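Local coordinates for DNA repair protein RAD7 (PDB 5ZB2), which works in the global genome repair complex that removes damage from nontranscribed DNA by nucleotide excision repair, and is represented here by a piece containing its leucine-rich-repeat domain, at residues E116-I121 and E141-K146; L185-L190 and A197-Y202. One frame throughout, in Å; residues are numbered along the deposited sequence.

Contact 1. Residues E116-I121 and E141-K146; sequences ESLLYI and EDTWEK
L118 lays one of its methyls, CD2, against the six-membered end of the W144 indole, 3.7 Å from CZ3 and 3.9 Å from CE3. The methyl reaches the ring obliquely, and the leucine and tryptophan side chains cross at about a right angle. The same CD2 also meets the methyl of T143, 4.1 Å from CG2, and thus sits between two residues that are consecutive on the other helix. With CB of L118 already directed at the 141-146 segment, CG anti to the backbone N (chi1 -173°) continues that line. W144 starts in another direction: its CB points away from L118, and the side chain folds back to bring the benzo end of the indole into the contact. On T143, CG2 lies anti to the backbone N and faces the leucine, while OG1 hydrogen-bonds with the side chains of N140 and H115.

Both segments belong to helices on the outer, convex side of the leucine-rich-repeat solenoid, helix 115-124 and its successor 141-150. Within the two segments the CA atoms of L118 and T143 are nearest, 8.5 Å apart. Further along the second helix F147 also touches L118, and I139 lies against both L118 and W144. On the next helix S170 touches W144, and F166, just ahead of that helix, meets the indole edge to face. The two segments therefore adhere through carbon alone, by close packing of buried apolar groups, while the T143 hydroxyl, beside the contact, is satisfied by neighbours outside both segments.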
loop_
_atom_site.group_PDB
_atom_site.type_symbol
_atom_site.label_atom_id
_atom_site.label_comp_id
_atom_site.label_asym_id
_atom_site.label_seq_id
_atom_site.Cartn_x
_atom_site.Cartn_y
_atom_site.Cartn_z
ATOM N N GLU A 116 -10.002 -2.418 2.334
ATOM C CA GLU A 116 -9.049 -2.944 1.362
ATOM C C GLU A 116 -8.263 -4.116 1.937
ATOM O O GLU A 116 -8.012 -5.104 1.238
ATOM C CB GLU A 116 -8.110 -1.826 0.904
ATOM C CG GLU A 116 -7.041 -2.261 -0.082
ATOM C CD GLU A 116 -6.164 -1.105 -0.532
ATOM O OE1 GLU A 116 -5.969 -0.958 -1.754
ATOM O OE2 GLU A 116 -5.675 -0.340 0.332
ATOM N N SER A 117 -7.868 -4.028 3.210
ATOM C CA SER A 117 -7.125 -5.122 3.832
ATOM C C SER A 117 -7.948 -6.404 3.847
ATOM O O SER A 117 -7.432 -7.486 3.544
ATOM C CB SER A 117 -6.717 -4.741 5.256
ATOM O OG SER A 117 -5.952 -3.555 5.271
ATOM N N LEU A 118 -9.232 -6.299 4.198
ATOM C CA LEU A 118 -10.077 -7.485 4.297
ATOM C C LEU A 118 -10.269 -8.147 2.937
ATOM O O LEU A 118 -10.253 -9.379 2.834
ATOM C CB LEU A 118 -11.428 -7.114 4.910
ATOM C CG LEU A 118 -12.375 -8.266 5.246
ATOM C CD1 LEU A 118 -11.731 -9.262 6.205
ATOM C CD2 LEU A 118 -13.676 -7.721 5.823
ATOM N N LEU A 119 -10.452 -7.347 1.878
ATOM C CA LEU A 119 -10.667 -7.920 0.551
ATOM C C LEU A 119 -9.376 -8.477 -0.044
ATOM O O LEU A 119 -9.422 -9.423 -0.836
ATOM C CB LEU A 119 -11.282 -6.872 -0.378
ATOM C CG LEU A 119 -12.611 -6.270 0.093
ATOM C CD1 LEU A 119 -13.201 -5.368 -0.980
ATOM C CD2 LEU A 119 -13.615 -7.343 0.486
ATOM N N TYR A 120 -8.221 -7.915 0.316
ATOM C CA TYR A 120 -6.955 -8.542 -0.055
ATOM C C TYR A 120 -6.868 -9.956 0.511
ATOM O O TYR A 120 -6.485 -10.899 -0.190
ATOM C CB TYR A 120 -5.782 -7.700 0.448
ATOM C CG TYR A 120 -5.166 -6.771 -0.571
ATOM C CD1 TYR A 120 -5.870 -5.684 -1.071
ATOM C CD2 TYR A 120 -3.858 -6.961 -1.003
ATOM C CE1 TYR A 120 -5.296 -4.822 -1.991
ATOM C CE2 TYR A 120 -3.275 -6.105 -1.920
ATOM C CZ TYR A 120 -3.997 -5.038 -2.409
ATOM O OH TYR A 120 -3.414 -4.189 -3.321
ATOM N N ILE A 121 -7.219 -10.117 1.790
ATOM C CA ILE A 121 -7.169 -11.431 2.429
ATOM C C ILE A 121 -8.064 -12.418 1.688
ATOM O O ILE A 121 -7.659 -13.545 1.385
ATOM C CB ILE A 121 -7.560 -11.311 3.912
ATOM C CG1 ILE A 121 -6.449 -10.598 4.679
ATOM C CG2 ILE A 121 -7.842 -12.684 4.531
ATOM C CD1 ILE A 121 -6.841 -10.166 6.066
ATOM N N GLU A 141 -21.045 -2.938 8.009
ATOM C CA GLU A 141 -21.861 -4.092 7.638
ATOM C C GLU A 141 -21.790 -4.367 6.143
ATOM O O GLU A 141 -21.769 -5.527 5.720
ATOM C CB GLU A 141 -23.312 -3.879 8.077
ATOM C CG GLU A 141 -23.960 -2.592 7.580
ATOM C CD GLU A 141 -25.452 -2.533 7.899
ATOM O OE1 GLU A 141 -26.216 -1.956 7.097
ATOM O OE2 GLU A 141 -25.865 -3.071 8.949
ATOM N N ASP A 142 -21.741 -3.313 5.329
ATOM C CA ASP A 142 -21.717 -3.503 3.885
ATOM C C ASP A 142 -20.414 -4.138 3.425
ATOM O O ASP A 142 -20.413 -4.920 2.468
ATOM C CB ASP A 142 -21.947 -2.164 3.190
ATOM C CG ASP A 142 -23.306 -1.579 3.510
ATOM O OD1 ASP A 142 -24.278 -1.913 2.798
ATOM O OD2 ASP A 142 -23.404 -0.798 4.481
ATOM N N THR A 143 -19.302 -3.835 4.094
ATOM C CA THR A 143 -18.051 -4.505 3.760
ATOM C C THR A 143 -18.097 -5.974 4.154
ATOM O O THR A 143 -17.629 -6.836 3.399
ATOM C CB THR A 143 -16.877 -3.804 4.441
ATOM O OG1 THR A 143 -16.842 -2.435 4.029
ATOM C CG2 THR A 143 -15.561 -4.471 4.063
ATOM N N TRP A 144 -18.665 -6.284 5.324
ATOM C CA TRP A 144 -18.815 -7.681 5.721
ATOM C C TRP A 144 -19.535 -8.477 4.642
ATOM O O TRP A 144 -19.117 -9.584 4.287
ATOM C CB TRP A 144 -19.565 -7.783 7.054
ATOM C CG TRP A 144 -18.751 -7.357 8.241
ATOM C CD1 TRP A 144 -19.068 -6.386 9.148
ATOM C CD2 TRP A 144 -17.482 -7.886 8.645
ATOM N NE1 TRP A 144 -18.075 -6.281 10.093
ATOM C CE2 TRP A 144 -17.092 -7.190 9.806
ATOM C CE3 TRP A 144 -16.640 -8.880 8.138
ATOM C CZ2 TRP A 144 -15.897 -7.454 10.466
ATOM C CZ3 TRP A 144 -15.450 -9.142 8.798
ATOM C CH2 TRP A 144 -15.091 -8.430 9.948
ATOM N N GLU A 145 -20.622 -7.920 4.102
ATOM C CA GLU A 145 -21.362 -8.606 3.047
ATOM C C GLU A 145 -20.461 -8.917 1.857
ATOM O O GLU A 145 -20.445 -10.048 1.358
ATOM C CB GLU A 145 -22.562 -7.767 2.607
ATOM C CG GLU A 145 -23.384 -8.431 1.505
ATOM C CD GLU A 145 -24.708 -7.735 1.236
ATOM O OE1 GLU A 145 -24.950 -6.648 1.805
ATOM O OE2 GLU A 145 -25.510 -8.281 0.449
ATOM N N LYS A 146 -19.707 -7.921 1.382
ATOM C CA LYS A 146 -18.823 -8.153 0.243
ATOM C C LYS A 146 -17.808 -9.247 0.547
ATOM O O LYS A 146 -17.505 -10.082 -0.313
ATOM C CB LYS A 146 -18.104 -6.863 -0.145
ATOM C CG LYS A 146 -19.005 -5.804 -0.740
ATOM C CD LYS A 146 -18.194 -4.654 -1.311
ATOM C CE LYS A 146 -19.088 -3.517 -1.778
ATOM N NZ LYS A 146 -19.806 -2.869 -0.644
#

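Contact 2. Residues L185-L190 and A197-Y202; sequences LGLSRL and ALLPQY
L199 meets two leucines of the strand at once, one with each methyl: CD2 lies 3.9 Å from CD2 of L185, and CD1 lies 4.4 Å from CD1 of L187. This is the interior of the leucine-rich-repeat solenoid, where strand 184-188 on the concave side faces the helix that follows it, 199-202, on the convex side and leucines pack between them. The strand supplies L185 and L187, two residues apart and hence both directed inward, with G186 between them. From the other side comes the single L199, whose forked end spans the pair; its side chain and that of L185 cross obliquely. The backbones stay well apart, 9.8 Å between the CA atoms of L185 and L199, and between the two segments only leucine side chains touch.

The CB bonds of L185 and L199 both point across the gap, and the first torsions then place the forked ends: L185 carries CG anti to the backbone N (chi1 177°), whereas L199 has its CG anti to the carbonyl carbon (chi1 -60°).

Farther out, the strand is held by its parallel neighbours through backbone hydrogen bonds: G186 with F158 and I160 on one side, L185 and L187 with C212 on the other. Surrounding side chains close the core around the trio, L174 of helix 168-178 and F208 against L185, and L230 of helix 224-234 against L199. In the 197-202 segment the backbone bonds from Q201 N and Y202 N to L198 O are weak, while Y202 N also reaches L199 O at 3.2 Å.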
loop_
_atom_site.group_PDB
_atom_site.type_symbol
_atom_site.label_atom_id
_atom_site.label_comp_id
_atom_site.label_asym_id
_atom_site.label_seq_id
_atom_site.Cartn_x
_atom_site.Cartn_y
_atom_site.Cartn_z
ATOM N N LEU A 185 -17.845 -21.772 14.318
ATOM C CA LEU A 185 -18.394 -20.423 14.370
ATOM C C LEU A 185 -18.165 -19.817 15.748
ATOM O O LEU A 185 -18.404 -20.466 16.772
ATOM C CB LEU A 185 -19.894 -20.419 14.053
ATOM C CG LEU A 185 -20.598 -19.063 14.157
ATOM C CD1 LEU A 185 -20.087 -18.092 13.089
ATOM C CD2 LEU A 185 -22.102 -19.240 14.049
ATOM N N GLY A 186 -17.713 -18.564 15.762
ATOM C CA GLY A 186 -17.513 -17.834 16.997
ATOM C C GLY A 186 -18.130 -16.450 16.969
ATOM O O GLY A 186 -17.932 -15.691 16.014
ATOM N N LEU A 187 -18.885 -16.117 18.013
ATOM C CA LEU A 187 -19.548 -14.819 18.140
ATOM C C LEU A 187 -19.339 -14.345 19.569
ATOM O O LEU A 187 -19.943 -14.895 20.496
ATOM C CB LEU A 187 -21.040 -14.917 17.812
ATOM C CG LEU A 187 -21.393 -15.492 16.438
ATOM C CD1 LEU A 187 -22.891 -15.786 16.327
ATOM C CD2 LEU A 187 -20.949 -14.538 15.341
ATOM N N SER A 188 -18.492 -13.332 19.755
ATOM C CA SER A 188 -18.081 -12.917 21.093
ATOM C C SER A 188 -18.106 -11.401 21.195
ATOM O O SER A 188 -17.413 -10.715 20.437
ATOM C CB SER A 188 -16.684 -13.449 21.421
ATOM O OG SER A 188 -16.134 -12.761 22.532
ATOM N N ARG A 189 -18.887 -10.884 22.142
ATOM C CA ARG A 189 -18.914 -9.454 22.443
ATOM C C ARG A 189 -19.266 -8.641 21.195
ATOM O O ARG A 189 -18.538 -7.736 20.775
ATOM C CB ARG A 189 -17.574 -9.008 23.036
ATOM C CG ARG A 189 -17.304 -9.551 24.429
ATOM C CD ARG A 189 -16.087 -8.896 25.068
ATOM N NE ARG A 189 -15.909 -9.321 26.456
ATOM C CZ ARG A 189 -16.528 -8.771 27.499
ATOM N NH1 ARG A 189 -17.378 -7.766 27.327
ATOM N NH2 ARG A 189 -16.301 -9.231 28.723
ATOM N N LEU A 190 -20.410 -8.987 20.603
ATOM C CA LEU A 190 -20.935 -8.315 19.418
ATOM C C LEU A 190 -22.212 -7.586 19.834
ATOM O O LEU A 190 -23.293 -8.179 19.882
ATOM C CB LEU A 190 -21.177 -9.320 18.296
ATOM C CG LEU A 190 -19.949 -10.173 17.947
ATOM C CD1 LEU A 190 -20.302 -11.239 16.923
ATOM C CD2 LEU A 190 -18.797 -9.307 17.435
ATOM N N ALA A 197 -31.241 -16.702 16.942
ATOM C CA ALA A 197 -32.226 -17.711 16.581
ATOM C C ALA A 197 -32.055 -18.222 15.155
ATOM O O ALA A 197 -32.627 -19.261 14.814
ATOM C CB ALA A 197 -33.633 -17.142 16.760
ATOM N N LEU A 198 -31.296 -17.520 14.312
ATOM C CA LEU A 198 -31.083 -17.976 12.943
ATOM C C LEU A 198 -30.069 -19.108 12.846
ATOM O O LEU A 198 -30.024 -19.791 11.816
ATOM C CB LEU A 198 -30.617 -16.812 12.060
ATOM C CG LEU A 198 -31.580 -15.636 11.898
ATOM C CD1 LEU A 198 -30.920 -14.507 11.124
ATOM C CD2 LEU A 198 -32.865 -16.072 11.207
ATOM N N LEU A 199 -29.256 -19.325 13.883
ATOM C CA LEU A 199 -28.189 -20.320 13.781
ATOM C C LEU A 199 -28.718 -21.723 13.510
ATOM O O LEU A 199 -28.160 -22.407 12.636
ATOM C CB LEU A 199 -27.320 -20.287 15.044
ATOM C CG LEU A 199 -26.604 -18.965 15.385
ATOM C CD1 LEU A 199 -25.644 -19.159 16.552
ATOM C CD2 LEU A 199 -25.862 -18.381 14.191
ATOM N N PRO A 200 -29.756 -22.217 14.193
ATOM C CA PRO A 200 -30.218 -23.588 13.900
ATOM C C PRO A 200 -30.670 -23.782 12.463
ATOM O O PRO A 200 -30.578 -24.901 11.944
ATOM C CB PRO A 200 -31.377 -23.792 14.891
ATOM C CG PRO A 200 -31.157 -22.793 15.967
ATOM C CD PRO A 200 -30.515 -21.610 15.300
ATOM N N GLN A 201 -31.141 -22.725 11.795
ATOM C CA GLN A 201 -31.593 -22.859 10.413
ATOM C C GLN A 201 -30.431 -23.125 9.464
ATOM O O GLN A 201 -30.551 -23.944 8.544
ATOM C CB GLN A 201 -32.330 -21.594 9.971
ATOM C CG GLN A 201 -33.522 -21.220 10.824
ATOM C CD GLN A 201 -34.319 -20.082 10.223
ATOM O OE1 GLN A 201 -34.291 -19.858 9.011
ATOM N NE2 GLN A 201 -35.033 -19.351 11.068
ATOM N N TYR A 202 -29.304 -22.437 9.659
ATOM C CA TYR A 202 -28.261 -22.386 8.644
ATOM C C TYR A 202 -27.077 -23.301 8.918
ATOM O O TYR A 202 -26.375 -23.669 7.970
ATOM C CB TYR A 202 -27.745 -20.952 8.497
ATOM C CG TYR A 202 -28.709 -20.023 7.798
ATOM C CD1 TYR A 202 -28.723 -19.922 6.412
ATOM C CD2 TYR A 202 -29.591 -19.233 8.522
ATOM C CE1 TYR A 202 -29.595 -19.074 5.768
ATOM C CE2 TYR A 202 -30.469 -18.380 7.883
ATOM C CZ TYR A 202 -30.465 -18.304 6.505
ATOM O OH TYR A 202 -31.332 -17.454 5.859
#

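Coming from the N terminus, the chain first enters these contacts at helix 115-124; it then passes through strand 130-134 and returns as helix 141-150, where contact 1 closes a loop of 19 intervening residues. Strand 157-161 and helix 168-178 follow before strand 184-188 opens contact 2, which shuts after six residues at helix 199-202. The two loops are in series and neither nests nor crosses. The centres of contacts 1 and 2 are about 20 Å apart, and the two do not touch. Contact 1 joins neighbouring helices along the convex side of the solenoid, whereas contact 2 ties strand to helix across its thickness. Helix 168-178 lies between them and packs against both.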